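Local coordinates for protein activated BY transcription factor SSRB (Salmonella enterica, PDB 2WNW) that belongs to glycosyl hydrolase family 30, combining a TIM-barrel domain with a beta-sandwich domain, at residues I352-D355 against V360-R363; V58-M63 against A69-L74; C93-G98 against N346-P351; G50-G55 against P125-A130; S73-A78 against H365-I370. All blocks are in the same frame, centred on the assembly; numbering follows the deposited sequence.

Interaction 1: I352-D355 against V360-R363; sequences IQYD and VLRR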
# COMPACT_ATOMS: atom_id res chain seq x y z
N ILE A 352 -25.70 5.63 -13.82
CA ILE A 352 -27.08 6.04 -14.03
C ILE A 352 -27.56 5.40 -15.32
O ILE A 352 -26.86 5.44 -16.34
CB ILE A 352 -27.24 7.58 -14.12
CG1 ILE A 352 -26.90 8.22 -12.78
CG2 ILE A 352 -28.68 7.93 -14.51
CD1 ILE A 352 -27.15 9.72 -12.73
N GLN A 353 -28.73 4.79 -15.27
CA GLN A 353 -29.31 4.17 -16.44
C GLN A 353 -30.71 4.73 -16.64
O GLN A 353 -31.38 5.12 -15.68
CB GLN A 353 -29.32 2.65 -16.29
CG GLN A 353 -27.92 2.05 -16.48
CD GLN A 353 -27.88 0.55 -16.29
OE1 GLN A 353 -27.87 0.06 -15.16
NE2 GLN A 353 -27.86 -0.19 -17.39
N TYR A 354 -31.15 4.78 -17.90
CA TYR A 354 -32.44 5.35 -18.21
C TYR A 354 -33.35 4.47 -19.07
O TYR A 354 -32.92 3.89 -20.07
CB TYR A 354 -32.23 6.71 -18.89
CG TYR A 354 -33.49 7.37 -19.39
CD1 TYR A 354 -33.80 7.38 -20.74
CD2 TYR A 354 -34.37 7.99 -18.50
CE1 TYR A 354 -34.95 8.00 -21.21
CE2 TYR A 354 -35.53 8.62 -18.96
CZ TYR A 354 -35.81 8.61 -20.31
OH TYR A 354 -36.95 9.23 -20.77
N ASP A 355 -34.61 4.39 -18.66
CA ASP A 355 -35.63 3.62 -19.36
C ASP A 355 -36.54 4.61 -20.07
O ASP A 355 -37.37 5.27 -19.45
CB ASP A 355 -36.40 2.78 -18.34
CG ASP A 355 -37.73 2.28 -18.88
OD1 ASP A 355 -37.83 1.98 -20.09
OD2 ASP A 355 -38.67 2.17 -18.07
N VAL A 360 -38.00 6.62 -16.84
CA VAL A 360 -37.51 6.43 -15.48
C VAL A 360 -35.99 6.40 -15.41
O VAL A 360 -35.33 5.66 -16.14
CB VAL A 360 -38.05 5.11 -14.89
CG1 VAL A 360 -37.44 4.87 -13.51
CG2 VAL A 360 -39.57 5.16 -14.79
N LEU A 361 -35.45 7.23 -14.52
CA LEU A 361 -34.01 7.35 -14.29
C LEU A 361 -33.66 6.47 -13.09
O LEU A 361 -34.36 6.47 -12.09
CB LEU A 361 -33.67 8.81 -13.99
CG LEU A 361 -32.25 9.32 -14.20
CD1 LEU A 361 -31.85 9.14 -15.65
CD2 LEU A 361 -32.17 10.80 -13.83
N ARG A 362 -32.56 5.71 -13.20
CA ARG A 362 -32.14 4.81 -12.12
C ARG A 362 -30.68 5.02 -11.72
O ARG A 362 -29.79 5.05 -12.57
CB ARG A 362 -32.35 3.37 -12.57
CG ARG A 362 -31.68 2.31 -11.71
CD ARG A 362 -31.13 1.20 -12.59
NE ARG A 362 -32.14 0.68 -13.52
CZ ARG A 362 -31.87 -0.09 -14.57
NH1 ARG A 362 -30.62 -0.44 -14.83
NH2 ARG A 362 -32.85 -0.51 -15.35
N ARG A 363 -30.44 5.14 -10.41
CA ARG A 363 -29.09 5.32 -9.90
C ARG A 363 -28.60 4.03 -9.24
O ARG A 363 -29.17 3.57 -8.25
CB ARG A 363 -29.05 6.46 -8.88
CG ARG A 363 -29.03 7.84 -9.49
CD ARG A 363 -29.11 8.92 -8.43
NE ARG A 363 -30.42 8.92 -7.78
CZ ARG A 363 -30.73 9.67 -6.73
NH1 ARG A 363 -29.82 10.48 -6.20
NH2 ARG A 363 -31.94 9.61 -6.20
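I352 begins strand 352-355 by packing against L361 and R363 of strand 360-363. With its CG1 anti to the carbonyl carbon (chi1 -66°), its two branches diverge: CG2 meets L361 CD1 at 3.6 Å, whereas CG1 runs beside the aliphatic part of R363, reaching CG at 3.9 Å. A branched, apolar residue suits this buried end of the face, where F71 and Y75 of helix 65-76 pack on I352. Q353, on the other face, pairs with R362 by backbone and side chain alike. Q353 N donates to R362 O at 2.9 Å and R362 N returns a bond to Q353 O at 2.8 Å. On that face the two side chains run alongside one another, Q353 CB lying over one face of the guanidinium, and R362 NH1 approaches Q353 OE1 at 2.8 Å. That bond is weak, its N-H bent to 117°, and amide and guanidinium stand almost perpendicular. The Q353 amide is fixed more firmly from outside the strands, NE2 by N336 O and OE1 by N364 ND2. Y354 returns to the face of I352; its ring meets L361 obliquely, CD2 lying 4.0 Å from L361 CD1, and its hydroxyl hydrogen-bonds D359. D355 closes the pairing: its N reaches V360 O in a nearly straight bond of 2.9 Å, V360 N answers to D355 O, and the D355 carboxylate bonds N358 through OD2. Two strands joined by four residues and paired alternately in hydrogen-bonded and non-hydrogen-bonded fashion form an antiparallel beta hairpin, which strand 332-336 extends, parallel to 352-355, into a three-stranded sheet.

Interaction 2: V58-M63 against A69-L74; sequences VVFNSM and AQFLSL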
# COMPACT_ATOMS: atom_id res chain seq x y z
N VAL A 58 -27.04 9.55 -27.08
CA VAL A 58 -28.29 9.11 -27.69
C VAL A 58 -29.32 8.81 -26.60
O VAL A 58 -30.51 9.12 -26.75
CB VAL A 58 -28.06 7.85 -28.56
CG1 VAL A 58 -29.38 7.18 -28.90
CG2 VAL A 58 -27.33 8.25 -29.84
N VAL A 59 -28.87 8.23 -25.49
CA VAL A 59 -29.78 7.93 -24.39
C VAL A 59 -30.25 9.24 -23.77
O VAL A 59 -31.43 9.40 -23.45
CB VAL A 59 -29.07 7.07 -23.32
CG1 VAL A 59 -29.97 6.89 -22.10
CG2 VAL A 59 -28.71 5.72 -23.91
N PHE A 60 -29.32 10.18 -23.61
CA PHE A 60 -29.65 11.48 -23.04
C PHE A 60 -30.69 12.20 -23.91
O PHE A 60 -31.66 12.76 -23.41
CB PHE A 60 -28.40 12.36 -22.96
CG PHE A 60 -28.69 13.79 -22.59
CD1 PHE A 60 -29.04 14.12 -21.29
CD2 PHE A 60 -28.60 14.80 -23.54
CE1 PHE A 60 -29.32 15.44 -20.94
CE2 PHE A 60 -28.88 16.13 -23.20
CZ PHE A 60 -29.23 16.45 -21.90
N ASN A 61 -30.47 12.18 -25.23
CA ASN A 61 -31.38 12.83 -26.16
C ASN A 61 -32.79 12.23 -26.09
O ASN A 61 -33.77 12.91 -26.41
CB ASN A 61 -30.86 12.73 -27.59
CG ASN A 61 -29.61 13.57 -27.83
OD1 ASN A 61 -29.27 14.45 -27.04
ND2 ASN A 61 -28.94 13.32 -28.95
N SER A 62 -32.90 10.97 -25.68
CA SER A 62 -34.20 10.31 -25.61
C SER A 62 -34.98 10.62 -24.33
O SER A 62 -36.12 10.20 -24.19
CB SER A 62 -34.03 8.79 -25.73
OG SER A 62 -33.52 8.24 -24.53
N MET A 63 -34.36 11.35 -23.41
CA MET A 63 -35.01 11.70 -22.15
C MET A 63 -35.98 12.86 -22.32
O MET A 63 -35.78 13.72 -23.19
CB MET A 63 -33.98 12.10 -21.09
CG MET A 63 -32.89 11.10 -20.80
SD MET A 63 -31.70 11.81 -19.65
CE MET A 63 -31.34 10.38 -18.63
N ALA A 69 -33.08 17.58 -17.25
CA ALA A 69 -32.72 18.53 -16.21
C ALA A 69 -32.28 17.81 -14.93
O ALA A 69 -31.26 18.17 -14.34
CB ALA A 69 -33.90 19.45 -15.91
N GLN A 70 -33.05 16.81 -14.51
CA GLN A 70 -32.72 16.05 -13.31
C GLN A 70 -31.37 15.35 -13.48
O GLN A 70 -30.52 15.38 -12.59
CB GLN A 70 -33.81 15.01 -13.03
CG GLN A 70 -33.36 13.91 -12.06
CD GLN A 70 -34.42 12.84 -11.85
OE1 GLN A 70 -35.02 12.34 -12.81
NE2 GLN A 70 -34.63 12.46 -10.60
N PHE A 71 -31.19 14.71 -14.64
CA PHE A 71 -29.95 14.00 -14.94
C PHE A 71 -28.73 14.91 -14.83
O PHE A 71 -27.76 14.59 -14.15
CB PHE A 71 -30.01 13.40 -16.35
CG PHE A 71 -28.72 12.80 -16.81
CD1 PHE A 71 -28.28 11.58 -16.30
CD2 PHE A 71 -27.91 13.46 -17.74
CE1 PHE A 71 -27.05 11.04 -16.69
CE2 PHE A 71 -26.69 12.93 -18.14
CZ PHE A 71 -26.26 11.71 -17.61
N LEU A 72 -28.79 16.05 -15.51
CA LEU A 72 -27.67 16.99 -15.50
C LEU A 72 -27.37 17.57 -14.12
O LEU A 72 -26.20 17.77 -13.77
CB LEU A 72 -27.92 18.13 -16.49
CG LEU A 72 -27.93 17.72 -17.97
CD1 LEU A 72 -28.27 18.93 -18.83
CD2 LEU A 72 -26.58 17.14 -18.37
N SER A 73 -28.40 17.85 -13.33
CA SER A 73 -28.20 18.39 -11.99
C SER A 73 -27.53 17.37 -11.08
O SER A 73 -26.65 17.70 -10.28
CB SER A 73 -29.54 18.82 -11.37
OG SER A 73 -30.15 19.83 -12.14
N LEU A 74 -27.97 16.12 -11.19
CA LEU A 74 -27.44 15.03 -10.38
C LEU A 74 -25.93 14.86 -10.55
O LEU A 74 -25.21 14.61 -9.59
CB LEU A 74 -28.13 13.72 -10.76
CG LEU A 74 -29.14 13.06 -9.81
CD1 LEU A 74 -29.59 14.00 -8.71
CD2 LEU A 74 -30.31 12.58 -10.65
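F60 and F71 lean their rings on each other at an intermediate tilt, planes 47° apart and centroids 6.0 Å from one another, so they neither stack nor meet edge-to-face. Contact is made through F60 CD1 and F71 CD2, 3.8 Å apart. Each phenylalanine holds its CG anti to its own backbone N (chi1 171° and 173°), a setting that throws the ring well clear of its helix and lets the two bridge backbones that come no nearer than 8.5 Å between CA atoms. Large, stiff aromatic groups suit such a wide gap. L72 comes at F60 from another direction: its side chain runs at about a right angle to that of F60 and sets CG 4.0 Å from F60 CE1. The two segments belong to consecutive helices, 54-61 and 65-76, which together form the helical connection between the parallel barrel strands 48-51 and 85-90, the beta-alpha-beta crossover on which TIM barrels are built. M63, in the short link between the helices, crosses F71 nearly perpendicularly. Its methyl CE lies 4.0 Å from F71 CG, and SD sits 4.9 Å from the ring centroid in an oblique Met-aromatic contact; an unbranched, flexible thioether suits a position beside a ring, since its terminal methyl and sulfur can both lie against it. Near the end of the first helix S62 OG donates to V59 O at 2.6 Å, and M63 N bonds F60 O. L126 from helix 124-133 packs on both phenylalanines, while L334 of strand 332-336 touches F60, M63 and F71.

Interaction 3: C93-G98 against N346-P351; sequences CDFSLG and NLCEAP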
# COMPACT_ATOMS: atom_id res chain seq x y z
N CYS A 93 -16.34 4.77 -30.67
CA CYS A 93 -15.81 3.81 -29.71
C CYS A 93 -16.88 2.72 -29.72
O CYS A 93 -17.84 2.83 -30.48
CB CYS A 93 -15.64 4.43 -28.31
SG CYS A 93 -17.14 4.91 -27.43
N ASP A 94 -16.74 1.67 -28.91
CA ASP A 94 -17.74 0.61 -28.94
C ASP A 94 -19.12 1.10 -28.50
O ASP A 94 -20.15 0.61 -28.98
CB ASP A 94 -17.30 -0.59 -28.09
CG ASP A 94 -16.96 -0.22 -26.66
OD1 ASP A 94 -16.28 0.81 -26.46
OD2 ASP A 94 -17.36 -0.97 -25.74
N PHE A 95 -19.15 2.09 -27.61
CA PHE A 95 -20.43 2.63 -27.18
C PHE A 95 -20.91 3.70 -28.15
O PHE A 95 -20.99 4.89 -27.83
CB PHE A 95 -20.33 3.17 -25.75
CG PHE A 95 -20.48 2.10 -24.71
CD1 PHE A 95 -19.37 1.41 -24.22
CD2 PHE A 95 -21.74 1.72 -24.27
CE1 PHE A 95 -19.52 0.35 -23.32
CE2 PHE A 95 -21.91 0.67 -23.38
CZ PHE A 95 -20.79 -0.02 -22.90
N SER A 96 -21.24 3.24 -29.35
CA SER A 96 -21.74 4.08 -30.43
C SER A 96 -22.77 3.25 -31.18
O SER A 96 -22.83 2.03 -31.00
CB SER A 96 -20.61 4.47 -31.38
OG SER A 96 -19.57 5.16 -30.71
N LEU A 97 -23.58 3.90 -32.00
CA LEU A 97 -24.59 3.19 -32.77
C LEU A 97 -23.89 2.38 -33.85
O LEU A 97 -24.46 1.45 -34.42
CB LEU A 97 -25.57 4.19 -33.40
CG LEU A 97 -26.36 5.06 -32.42
CD1 LEU A 97 -27.24 6.04 -33.18
CD2 LEU A 97 -27.20 4.17 -31.51
N GLY A 98 -22.63 2.73 -34.11
CA GLY A 98 -21.84 2.04 -35.11
C GLY A 98 -20.56 2.82 -35.34
O GLY A 98 -20.35 3.86 -34.73
N ASN A 346 -21.16 -5.18 -26.43
CA ASN A 346 -20.40 -5.15 -25.19
C ASN A 346 -21.14 -4.30 -24.15
O ASN A 346 -20.67 -3.24 -23.74
CB ASN A 346 -19.01 -4.57 -25.44
CG ASN A 346 -18.16 -4.49 -24.19
OD1 ASN A 346 -18.14 -5.43 -23.39
ND2 ASN A 346 -17.46 -3.38 -24.00
N LEU A 347 -22.30 -4.79 -23.72
CA LEU A 347 -23.14 -4.09 -22.74
C LEU A 347 -22.48 -4.00 -21.37
O LEU A 347 -21.88 -4.96 -20.89
CB LEU A 347 -24.49 -4.81 -22.62
CG LEU A 347 -25.25 -5.03 -23.93
CD1 LEU A 347 -26.51 -5.85 -23.67
CD2 LEU A 347 -25.60 -3.69 -24.57
N CYS A 348 -22.60 -2.83 -20.74
CA CYS A 348 -22.01 -2.59 -19.42
C CYS A 348 -22.95 -1.76 -18.56
O CYS A 348 -23.87 -1.13 -19.06
CB CYS A 348 -20.69 -1.82 -19.55
SG CYS A 348 -19.38 -2.60 -20.52
N GLU A 349 -22.70 -1.76 -17.25
CA GLU A 349 -23.51 -0.95 -16.36
C GLU A 349 -22.92 0.46 -16.36
O GLU A 349 -21.75 0.65 -16.69
CB GLU A 349 -23.47 -1.52 -14.94
CG GLU A 349 -24.46 -0.88 -13.98
CD GLU A 349 -24.30 -1.38 -12.56
OE1 GLU A 349 -23.36 -0.93 -11.86
OE2 GLU A 349 -25.11 -2.24 -12.14
N ALA A 350 -23.74 1.45 -16.02
CA ALA A 350 -23.30 2.84 -15.91
C ALA A 350 -23.94 3.29 -14.59
O ALA A 350 -25.00 2.79 -14.22
CB ALA A 350 -23.83 3.68 -17.08
N PRO A 351 -23.29 4.21 -13.86
CA PRO A 351 -23.85 4.65 -12.58
C PRO A 351 -25.31 5.10 -12.67
O PRO A 351 -26.06 4.97 -11.70
CB PRO A 351 -22.91 5.77 -12.16
CG PRO A 351 -21.58 5.28 -12.69
CD PRO A 351 -21.97 4.82 -14.09
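The pocket in which D94 meets N346 lies where two loops come together, one following barrel strand 85-90 and the other lying beyond the last barrel strand, 327-330. A glycerol molecule, probably from the crystallisation liquor, hydrogen-bonds D94 OD1 there. The other carboxylate oxygen faces the second loop: N346 ND2 donates to D94 OD2 over 3.0 Å, in a nearly straight bond (168°) that approaches along the C-O direction and stays in the amide plane. Carboxylate and amide are almost coplanar, 26° apart. D94 has its CG wedged between backbone N and carbonyl carbon (chi1 55°), which aims the acid across the gap. N342 ND2 also bonds OD2, so two asparagine amides hold this oxygen and should restrain the rotation of the carboxylate. An acid flanked by amide donors suits a polar yet buried position. Next to it F95 supplies the apolar half. The far end of its ring, CZ, lies 3.3 Å from the backbone O of N346, and C348 SG reaches the ring edge near its plane, 3.8 Å from CZ, a Cys sulfur-aromatic contact. W331 meets the same ring nearly at right angles. S96 OG donates to C93 O at 2.9 Å, spanning the bend that includes F95, the centre of an inverse gamma turn. Loops gathered at the C-terminal ends of the strands, lining a polar pocket, are characteristic of TIM barrels.

Interaction 4: G50-G55 against P125-A130; sequences GSFTEG and PLISGA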
# COMPACT_ATOMS: atom_id res chain seq x y z
N GLY A 50 -17.08 11.48 -15.37
CA GLY A 50 -17.45 10.32 -16.16
C GLY A 50 -17.28 10.60 -17.64
O GLY A 50 -16.79 11.67 -18.02
N SER A 51 -17.70 9.66 -18.48
CA SER A 51 -17.50 9.83 -19.92
C SER A 51 -18.73 10.08 -20.78
O SER A 51 -19.80 9.51 -20.56
CB SER A 51 -16.76 8.62 -20.48
OG SER A 51 -15.59 8.35 -19.72
N PHE A 52 -18.54 10.94 -21.77
CA PHE A 52 -19.57 11.27 -22.74
C PHE A 52 -19.26 10.40 -23.96
O PHE A 52 -18.17 10.49 -24.52
CB PHE A 52 -19.48 12.74 -23.18
CG PHE A 52 -19.63 13.74 -22.07
CD1 PHE A 52 -18.56 14.54 -21.69
CD2 PHE A 52 -20.85 13.91 -21.43
CE1 PHE A 52 -18.70 15.51 -20.70
CE2 PHE A 52 -21.00 14.88 -20.44
CZ PHE A 52 -19.93 15.68 -20.07
N THR A 53 -20.20 9.55 -24.35
CA THR A 53 -20.03 8.70 -25.53
C THR A 53 -21.27 8.89 -26.39
O THR A 53 -22.28 9.42 -25.91
CB THR A 53 -19.93 7.21 -25.16
OG1 THR A 53 -21.10 6.82 -24.42
CG2 THR A 53 -18.69 6.94 -24.32
N GLU A 54 -21.21 8.47 -27.65
CA GLU A 54 -22.38 8.60 -28.51
C GLU A 54 -23.53 7.84 -27.86
O GLU A 54 -24.68 8.28 -27.90
CB GLU A 54 -22.10 8.04 -29.90
CG GLU A 54 -23.38 7.80 -30.71
CD GLU A 54 -23.14 7.68 -32.20
OE1 GLU A 54 -23.11 8.72 -32.88
OE2 GLU A 54 -22.97 6.54 -32.68
N GLY A 55 -23.22 6.71 -27.24
CA GLY A 55 -24.24 5.92 -26.58
C GLY A 55 -24.93 6.72 -25.49
O GLY A 55 -26.16 6.79 -25.44
N PRO A 125 -24.88 18.02 -27.65
CA PRO A 125 -26.00 18.46 -26.81
C PRO A 125 -25.79 18.08 -25.33
O PRO A 125 -25.97 18.91 -24.44
CB PRO A 125 -27.19 17.74 -27.42
CG PRO A 125 -26.83 17.71 -28.88
CD PRO A 125 -25.37 17.28 -28.83
N LEU A 126 -25.39 16.84 -25.09
CA LEU A 126 -25.15 16.36 -23.73
C LEU A 126 -24.01 17.16 -23.09
O LEU A 126 -24.16 17.69 -21.98
CB LEU A 126 -24.76 14.88 -23.75
CG LEU A 126 -25.08 13.98 -22.55
CD1 LEU A 126 -24.20 12.75 -22.62
CD2 LEU A 126 -24.87 14.72 -21.24
N ILE A 127 -22.88 17.23 -23.78
CA ILE A 127 -21.71 17.95 -23.27
C ILE A 127 -22.04 19.42 -22.98
O ILE A 127 -21.65 19.94 -21.93
CB ILE A 127 -20.54 17.90 -24.28
CG1 ILE A 127 -20.12 16.45 -24.51
CG2 ILE A 127 -19.36 18.69 -23.74
CD1 ILE A 127 -19.13 16.27 -25.64
N SER A 128 -22.74 20.07 -23.90
CA SER A 128 -23.10 21.47 -23.71
C SER A 128 -24.00 21.63 -22.49
O SER A 128 -23.86 22.60 -21.73
CB SER A 128 -23.82 22.00 -24.95
OG SER A 128 -22.95 21.98 -26.07
N GLY A 129 -24.91 20.69 -22.29
CA GLY A 129 -25.80 20.75 -21.15
C GLY A 129 -25.02 20.67 -19.84
O GLY A 129 -25.31 21.40 -18.89
N ALA A 130 -24.03 19.79 -19.81
CA ALA A 130 -23.20 19.61 -18.62
C ALA A 130 -22.38 20.87 -18.36
O ALA A 130 -22.27 21.34 -17.23
CB ALA A 130 -22.27 18.41 -18.81
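F52 is gripped by three side chains of segment 125-130, on helix 124-133, and this ring carries the whole close part of the contact. I127 covers one face: its CG1 stands 3.9 Å from the ring centroid, 20° off the normal, in a CH-pi contact displaced toward the rim. L126 comes instead at the ring edge, CD1 lying 3.7 Å from F52 CD2 and near the ring plane. At the far end A130 CB touches F52 CZ at 3.8 Å, a place where a small methyl lets the aromatic tip approach the helix. With CG anti to the carbonyl carbon (chi1 -60°), F52 sends its ring into this apolar seat. The rest of the two segments stands well apart. T53 and E54 turn away from the helix and are polar: T53 caps the following helix through OG1 to A56 N, while E54 forms a salt bridge with R118. P125 and S128, on the more open side of their helix, do not approach 50-55 either. F52 thus fills the join just after barrel strand 48-51, touching A86 of strand 85-90 and F76 of helix 65-76, while L126 leans on F60, F71 and L72 and I127 on M88, so that helix 124-133 packs on helices 54-61 and 65-76 and on barrel strand 85-90.

Interaction 5: S73-A78 against H365-I370; sequences SLYFSA and HSWYGI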
# COMPACT_ATOMS: atom_id res chain seq x y z
N SER A 73 -28.40 17.85 -13.33
CA SER A 73 -28.20 18.39 -11.99
C SER A 73 -27.53 17.37 -11.08
O SER A 73 -26.65 17.70 -10.28
CB SER A 73 -29.54 18.82 -11.37
OG SER A 73 -30.15 19.83 -12.14
N LEU A 74 -27.97 16.12 -11.19
CA LEU A 74 -27.44 15.03 -10.38
C LEU A 74 -25.93 14.86 -10.55
O LEU A 74 -25.21 14.61 -9.59
CB LEU A 74 -28.13 13.72 -10.76
CG LEU A 74 -29.14 13.06 -9.81
CD1 LEU A 74 -29.59 14.00 -8.71
CD2 LEU A 74 -30.31 12.58 -10.65
N TYR A 75 -25.47 15.00 -11.79
CA TYR A 75 -24.07 14.83 -12.10
C TYR A 75 -23.22 16.09 -12.09
O TYR A 75 -22.09 16.08 -11.60
CB TYR A 75 -23.94 14.18 -13.48
CG TYR A 75 -23.80 12.68 -13.50
CD1 TYR A 75 -24.42 11.92 -14.50
CD2 TYR A 75 -22.97 12.02 -12.59
CE1 TYR A 75 -24.21 10.55 -14.60
CE2 TYR A 75 -22.75 10.64 -12.68
CZ TYR A 75 -23.38 9.91 -13.69
OH TYR A 75 -23.15 8.56 -13.83
N PHE A 76 -23.76 17.19 -12.61
CA PHE A 76 -22.98 18.41 -12.72
C PHE A 76 -23.31 19.60 -11.83
O PHE A 76 -22.64 20.62 -11.89
CB PHE A 76 -22.95 18.82 -14.18
CG PHE A 76 -22.59 17.69 -15.10
CD1 PHE A 76 -23.57 16.97 -15.77
CD2 PHE A 76 -21.26 17.28 -15.22
CE1 PHE A 76 -23.24 15.87 -16.55
CE2 PHE A 76 -20.93 16.18 -16.00
CZ PHE A 76 -21.91 15.47 -16.66
N SER A 77 -24.33 19.46 -10.99
CA SER A 77 -24.69 20.54 -10.07
C SER A 77 -23.63 20.59 -8.98
O SER A 77 -23.16 19.55 -8.51
CB SER A 77 -26.05 20.27 -9.44
OG SER A 77 -26.25 21.10 -8.30
N ALA A 78 -23.24 21.80 -8.59
CA ALA A 78 -22.24 21.97 -7.55
C ALA A 78 -22.76 21.45 -6.21
O ALA A 78 -21.98 21.17 -5.30
CB ALA A 78 -21.87 23.45 -7.42
N HIS A 365 -25.68 1.47 -7.32
CA HIS A 365 -24.82 1.63 -6.15
C HIS A 365 -23.55 2.42 -6.48
O HIS A 365 -23.09 3.24 -5.68
CB HIS A 365 -24.42 0.26 -5.58
CG HIS A 365 -25.48 -0.36 -4.71
ND1 HIS A 365 -26.83 -0.23 -4.97
CD2 HIS A 365 -25.38 -1.16 -3.62
CE1 HIS A 365 -27.51 -0.92 -4.07
NE2 HIS A 365 -26.65 -1.50 -3.24
N SER A 366 -22.98 2.17 -7.66
CA SER A 366 -21.76 2.85 -8.07
C SER A 366 -21.89 4.37 -8.05
O SER A 366 -20.93 5.07 -7.73
CB SER A 366 -21.34 2.38 -9.46
OG SER A 366 -22.36 2.64 -10.41
N TRP A 367 -23.07 4.89 -8.38
CA TRP A 367 -23.27 6.34 -8.38
C TRP A 367 -23.02 6.89 -6.97
O TRP A 367 -22.35 7.91 -6.82
CB TRP A 367 -24.69 6.69 -8.82
CG TRP A 367 -24.91 8.17 -9.04
CD1 TRP A 367 -24.58 8.89 -10.16
CD2 TRP A 367 -25.46 9.11 -8.11
NE1 TRP A 367 -24.91 10.22 -9.99
CE2 TRP A 367 -25.44 10.38 -8.73
CE3 TRP A 367 -25.97 9.00 -6.81
CZ2 TRP A 367 -25.92 11.53 -8.10
CZ3 TRP A 367 -26.44 10.15 -6.17
CH2 TRP A 367 -26.41 11.40 -6.82
N TYR A 368 -23.54 6.21 -5.96
CA TYR A 368 -23.35 6.66 -4.58
C TYR A 368 -21.92 6.43 -4.12
O TYR A 368 -21.38 7.22 -3.35
CB TYR A 368 -24.32 5.93 -3.63
CG TYR A 368 -25.77 6.15 -3.98
CD1 TYR A 368 -26.47 5.23 -4.75
CD2 TYR A 368 -26.43 7.31 -3.56
CE1 TYR A 368 -27.79 5.46 -5.12
CE2 TYR A 368 -27.76 7.54 -3.92
CZ TYR A 368 -28.43 6.62 -4.70
OH TYR A 368 -29.73 6.85 -5.08
N GLY A 369 -21.30 5.36 -4.61
CA GLY A 369 -19.92 5.07 -4.26
C GLY A 369 -19.01 6.18 -4.74
O GLY A 369 -18.17 6.68 -4.00
N ILE A 370 -19.17 6.57 -6.00
CA ILE A 370 -18.36 7.65 -6.57
C ILE A 370 -18.65 8.92 -5.77
O ILE A 370 -17.75 9.72 -5.51
CB ILE A 370 -18.73 7.88 -8.05
CG1 ILE A 370 -18.35 6.65 -8.87
CG2 ILE A 370 -18.03 9.12 -8.58
CD1 ILE A 370 -18.83 6.71 -10.31
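W367, which meets L74 and Y75, sits on a helical turn closed by the shortest sound backbone bond here, I370 N to S366 O at 2.9 Å. W367 carries its CG anti to the backbone N (chi1 -171°), and the indole reaches out from its helix so that its edge meets L74 and Y75 of helix 65-76. There Y75 slides past it in the opposite direction. Y75 CE2 lies 3.5 Å from W367 NE1 and 3.6 Å from CD1, with the phenol and the five-membered ring inclined at 59°, an oblique pairing rather than a stack. These helices come later in the chain than the first and last barrel strands, 48-51 and 327-330, with other elements between, and the contact lies near where those strands close the TIM barrel. A broad indole suits the job, since it spans two segments whose nearest CA atoms, those of Y75 and W367, are 9.3 Å apart. Its benzo edge serves L74: W367 CZ2 is 3.5 Å from the backbone O of L74, in the ring plane, and 4.0 Å from CG of that leucine, whose side chain crosses the indole at about a right angle. The phenol hydroxyl of Y75 hydrogen-bonds L333 O, satisfying a polar tip in buried surroundings. Further rings box in the pair: H81 stacks on W367 and Y83 on Y75, while F71 meets Y75 nearly perpendicularly.

Interaction 1 is the most exposed of the five and relies on backbone hydrogen bonding, as befits a hairpin at the margin of the fold. Interactions 2, 4 and 5 are buried and form no hydrogen bond across their segments; all work through aromatic and aliphatic side chains around the helices flanking the barrel. Segments on helix 54-61 enter both 2 and 4, though in 4 the touching residue, F52, precedes the helix; helix 65-76 serves both 2 and 5. Interaction 3, buried too, mixes an acid-amide bond with sulfur and ring packing at the loops. The contacts interlock: L361 of interaction 1 touches M63 of interaction 2, P351 from 346-351 packs on Y75 and W367, and F95 O bonds G55 N, linking interactions 3 and 4.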